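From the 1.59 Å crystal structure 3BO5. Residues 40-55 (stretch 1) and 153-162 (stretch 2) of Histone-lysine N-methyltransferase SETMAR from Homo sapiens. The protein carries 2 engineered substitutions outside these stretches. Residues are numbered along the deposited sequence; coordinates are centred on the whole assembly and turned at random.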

# COMPACT_ATOMS: atom_id res chain seq x y z
N TYR A 40 -14.31 5.30 -3.74
CA TYR A 40 -13.49 4.80 -2.66
C TYR A 40 -13.72 3.33 -2.36
O TYR A 40 -14.89 2.88 -2.30
N THR A 41 -12.63 2.60 -2.09
CA THR A 41 -12.73 1.29 -1.49
C THR A 41 -11.63 1.15 -0.48
O THR A 41 -10.49 1.58 -0.75
N PRO A 42 -11.96 0.59 0.69
CA PRO A 42 -10.91 0.36 1.65
C PRO A 42 -10.10 -0.86 1.34
O PRO A 42 -9.03 -1.12 2.00
N ASP A 43 -10.56 -1.69 0.36
CA ASP A 43 -9.92 -2.95 0.15
C ASP A 43 -9.81 -3.24 -1.34
O ASP A 43 -10.55 -2.67 -2.12
N HIS A 44 -8.92 -4.13 -1.71
CA HIS A 44 -8.85 -4.54 -3.15
C HIS A 44 -10.24 -5.04 -3.60
O HIS A 44 -11.05 -5.64 -2.82
N VAL A 45 -10.51 -4.82 -4.89
CA VAL A 45 -11.72 -5.34 -5.51
C VAL A 45 -11.29 -6.06 -6.78
O VAL A 45 -10.18 -5.87 -7.28
N VAL A 46 -12.18 -6.94 -7.25
CA VAL A 46 -11.92 -7.63 -8.52
C VAL A 46 -11.94 -6.64 -9.64
O VAL A 46 -12.84 -5.75 -9.72
N GLY A 47 -10.96 -6.81 -10.56
CA GLY A 47 -10.94 -5.95 -11.74
C GLY A 47 -10.85 -6.88 -12.94
O GLY A 47 -10.66 -8.12 -12.78
N PRO A 48 -11.00 -6.27 -14.14
CA PRO A 48 -10.87 -7.09 -15.35
C PRO A 48 -9.56 -7.85 -15.40
O PRO A 48 -8.44 -7.31 -15.20
N GLY A 49 -9.69 -9.11 -15.76
CA GLY A 49 -8.52 -9.98 -15.94
C GLY A 49 -7.95 -10.61 -14.70
O GLY A 49 -7.06 -11.49 -14.76
N ALA A 50 -8.45 -10.20 -13.53
CA ALA A 50 -8.06 -10.87 -12.32
C ALA A 50 -8.51 -12.34 -12.42
O ALA A 50 -9.63 -12.61 -12.78
N ASP A 51 -7.65 -13.27 -12.06
CA ASP A 51 -8.04 -14.68 -12.01
C ASP A 51 -8.27 -15.16 -10.60
O ASP A 51 -8.80 -16.25 -10.41
N ILE A 52 -7.99 -14.31 -9.61
CA ILE A 52 -8.16 -14.63 -8.19
C ILE A 52 -8.95 -13.46 -7.54
O ILE A 52 -8.51 -12.32 -7.66
N ASP A 53 -10.10 -13.74 -6.90
CA ASP A 53 -10.88 -12.71 -6.28
C ASP A 53 -10.20 -12.37 -4.96
O ASP A 53 -10.08 -13.23 -4.10
N PRO A 54 -9.73 -11.11 -4.83
CA PRO A 54 -8.87 -10.84 -3.68
C PRO A 54 -9.62 -10.90 -2.38
O PRO A 54 -9.00 -10.85 -1.29
N THR A 55 -10.96 -10.97 -2.43
CA THR A 55 -11.78 -11.03 -1.21
C THR A 55 -12.04 -12.47 -0.74
O THR A 55 -12.56 -12.66 0.37
N CYS A 153 -0.91 2.60 5.66
CA CYS A 153 -2.11 2.32 4.86
C CYS A 153 -1.77 1.29 3.80
O CYS A 153 -0.61 1.04 3.53
N GLU A 154 -2.82 0.67 3.24
CA GLU A 154 -2.60 -0.13 2.00
C GLU A 154 -2.58 0.74 0.77
O GLU A 154 -3.00 1.87 0.76
N TYR A 155 -2.05 0.12 -0.30
CA TYR A 155 -2.31 0.62 -1.64
C TYR A 155 -3.27 -0.42 -2.22
O TYR A 155 -2.90 -1.52 -2.60
N ALA A 156 -4.56 0.01 -2.28
CA ALA A 156 -5.67 -0.94 -2.61
C ALA A 156 -6.51 -0.41 -3.78
O ALA A 156 -6.72 0.74 -3.90
N GLY A 157 -6.94 -1.31 -4.66
CA GLY A 157 -7.79 -0.89 -5.78
C GLY A 157 -8.15 -2.08 -6.58
O GLY A 157 -8.33 -3.16 -6.04
N GLU A 158 -8.47 -1.87 -7.87
CA GLU A 158 -8.83 -3.03 -8.67
C GLU A 158 -7.62 -3.91 -8.89
O GLU A 158 -6.53 -3.40 -9.24
N VAL A 159 -7.84 -5.20 -8.75
CA VAL A 159 -6.79 -6.20 -9.04
C VAL A 159 -6.99 -6.62 -10.48
O VAL A 159 -8.09 -7.05 -10.85
N LEU A 160 -5.98 -6.44 -11.31
CA LEU A 160 -6.15 -6.53 -12.78
C LEU A 160 -5.30 -7.67 -13.29
O LEU A 160 -4.29 -8.07 -12.74
N GLY A 161 -5.71 -8.18 -14.44
CA GLY A 161 -4.78 -9.02 -15.16
C GLY A 161 -3.81 -8.24 -16.04
O GLY A 161 -4.01 -7.06 -16.37
N PHE A 162 -2.77 -8.98 -16.49
CA PHE A 162 -1.70 -8.37 -17.24
C PHE A 162 -2.20 -7.65 -18.52
O PHE A 162 -1.79 -6.53 -18.81

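The most unusual feature of this contact is a pair of carboxylates close together and bridged by a shared water. Asp43 OD1 and Glu154 OE1 lie 4.1 Å apart, like charges brought close together. Water 1 donates to Asp43 OD1 at 2.8 Å and to Glu154 OE2 at 2.7 Å, and it accepts from the backbone His44 N at 2.9 Å, so both of its protons go to acids and its lone pair takes an amide. Asp43 (chi1 m, -77°) has its CA-to-CB bond directed away from the other stretch, yet its end comes nearer; Glu154 (m, then t) points toward stretch 1.

His44 is the next anchor. With chi1 m (-69°) and chi2 near -35°, its ring lies beside the backbone of stretch 2. Gly157 N, at the ring edge, donates a weak hydrogen bond to His44 ND1 at 3.4 Å with an angle of 159°, which identifies ND1 as an acceptor; NE2 is bonded elsewhere in the structure. Over one face sits Val159 CG2, 4.1 Å from the ring centroid and 26° off the normal, the geometry of a CH-pi contact. Ala156 points toward stretch 1, its CB 3.9 Å from His44 ND1.

Val159 (t) has the largest area covered by the opposing stretch. The same CG2 that meets the histidine also packs against Pro54 CG at 3.9 Å, while Val159 CG1 approaches Ala50 CB at 4.3 Å. Val46 (t) lies on the same sheet face but is exposed and contributes little.

The parallel bridge between Val45 and Glu158 puts their side chains on the other face. Val45 (m) sets CG2 3.8 Å from Glu158 CG, using the aliphatic part of the glutamate. Glu158 (m, t, chi3 -94°) carries OE2 to 3.5 Å from Pro48 CD, and water 2 donates to both Glu158 OE2 at 2.6 Å and Val46 O at 3.1 Å, tying the carboxylate to the opposing backbone. Leu160 (m, t) starts away from stretch 1, but its end returns, bringing CD2 to 3.8 Å from Pro48 CD.

Glycines make room for this packing. An ideal CB on Gly47 would fall 2.7 Å from Leu160 CD2 and 2.9 Å from Glu158 CB, both clashes. An ideal CB on Gly161 would lie 2.4 Å from Gly49 O, also a clash. The backbone is close here too, with Gly161 N donating to Pro48 O at 3.0 Å.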

# COMPACT_ATOMS: atom_id res chain seq x y z
CB TYR A 40 -13.80 5.63 -1.40
CG TYR A 40 -12.66 5.42 -0.40
CD1 TYR A 40 -11.51 6.22 -0.48
CD2 TYR A 40 -12.66 4.34 0.52
CE1 TYR A 40 -10.42 5.99 0.34
CE2 TYR A 40 -11.54 4.06 1.32
CZ TYR A 40 -10.41 4.92 1.22
OH TYR A 40 -9.27 4.75 1.95
CB THR A 41 -12.59 0.17 -2.55
OG1 THR A 41 -12.65 -1.10 -1.89
CG2 THR A 41 -11.25 0.22 -3.36
CB PRO A 42 -11.70 0.19 2.98
CG PRO A 42 -13.00 -0.48 2.52
CD PRO A 42 -13.30 0.14 1.15
CB ASP A 43 -10.70 -4.12 0.74
CG ASP A 43 -10.51 -4.19 2.23
OD1 ASP A 43 -9.43 -4.60 2.65
OD2 ASP A 43 -11.50 -3.87 2.92
CB HIS A 44 -7.97 -5.74 -3.37
CG HIS A 44 -6.50 -5.53 -3.17
ND1 HIS A 44 -5.84 -4.35 -3.49
CD2 HIS A 44 -5.55 -6.40 -2.73
CE1 HIS A 44 -4.55 -4.52 -3.26
NE2 HIS A 44 -4.35 -5.75 -2.79
CB VAL A 45 -12.69 -4.22 -5.88
CG1 VAL A 45 -13.11 -3.41 -4.62
CG2 VAL A 45 -12.08 -3.28 -6.95
CB VAL A 46 -13.07 -8.62 -8.86
CG1 VAL A 46 -12.98 -9.06 -10.37
CG2 VAL A 46 -13.00 -9.78 -7.97
CB PRO A 48 -11.03 -6.08 -16.49
CG PRO A 48 -11.74 -4.96 -15.90
CD PRO A 48 -11.27 -4.87 -14.45
CB ALA A 50 -8.76 -10.19 -11.16
CB ASP A 51 -7.06 -15.56 -12.77
CG ASP A 51 -5.65 -15.50 -12.23
OD1 ASP A 51 -5.22 -14.43 -11.74
OD2 ASP A 51 -4.94 -16.52 -12.33
CB ILE A 52 -6.78 -14.80 -7.48
CG1 ILE A 52 -5.91 -15.87 -8.21
CG2 ILE A 52 -6.98 -15.12 -5.98
CD1 ILE A 52 -4.51 -16.09 -7.60
CB ASP A 53 -12.31 -13.23 -6.06
CG ASP A 53 -13.19 -12.28 -5.30
OD1 ASP A 53 -12.72 -11.28 -4.65
OD2 ASP A 53 -14.44 -12.49 -5.40
CB PRO A 54 -8.39 -9.40 -3.94
CG PRO A 54 -9.50 -8.82 -4.75
CD PRO A 54 -9.85 -9.94 -5.70
CB THR A 55 -13.14 -10.30 -1.43
OG1 THR A 55 -13.97 -11.10 -2.30
CG2 THR A 55 -12.90 -8.90 -2.05
CB CYS A 153 -2.70 3.59 4.22
SG CYS A 153 -1.59 4.33 3.00
CB GLU A 154 -3.75 -1.14 1.77
CG GLU A 154 -3.78 -2.20 2.77
CD GLU A 154 -4.93 -3.18 2.50
OE1 GLU A 154 -5.55 -3.59 3.48
OE2 GLU A 154 -5.23 -3.52 1.29
CB TYR A 155 -0.97 0.63 -2.39
CG TYR A 155 -0.99 1.48 -3.66
CD1 TYR A 155 -0.86 2.88 -3.63
CD2 TYR A 155 -1.16 0.84 -4.90
CE1 TYR A 155 -0.91 3.67 -4.76
CE2 TYR A 155 -1.20 1.62 -6.09
CZ TYR A 155 -1.07 3.01 -6.01
OH TYR A 155 -1.11 3.78 -7.13
CB ALA A 156 -6.60 -1.15 -1.36
CB GLU A 158 -9.25 -2.56 -10.07
CG GLU A 158 -10.54 -1.79 -10.10
CD GLU A 158 -10.90 -1.38 -11.49
OE1 GLU A 158 -10.56 -0.27 -11.89
OE2 GLU A 158 -11.44 -2.25 -12.19
CB VAL A 159 -6.93 -7.39 -8.10
CG1 VAL A 159 -5.93 -8.48 -8.42
CG2 VAL A 159 -6.65 -6.86 -6.65
CB LEU A 160 -5.61 -5.28 -13.45
CG LEU A 160 -6.27 -3.97 -13.11
CD1 LEU A 160 -5.66 -2.79 -13.91
CD2 LEU A 160 -7.76 -4.06 -13.31
CB PHE A 162 -0.68 -9.47 -17.58
CG PHE A 162 0.58 -8.99 -18.21
CD1 PHE A 162 1.77 -9.23 -17.56
CD2 PHE A 162 0.61 -8.44 -19.49
CE1 PHE A 162 2.98 -8.81 -18.16
CE2 PHE A 162 1.82 -8.01 -20.07
CZ PHE A 162 2.98 -8.18 -19.42
O HOH W 1 -7.50 -4.94 0.71
O HOH W 2 -13.69 -3.39 -11.60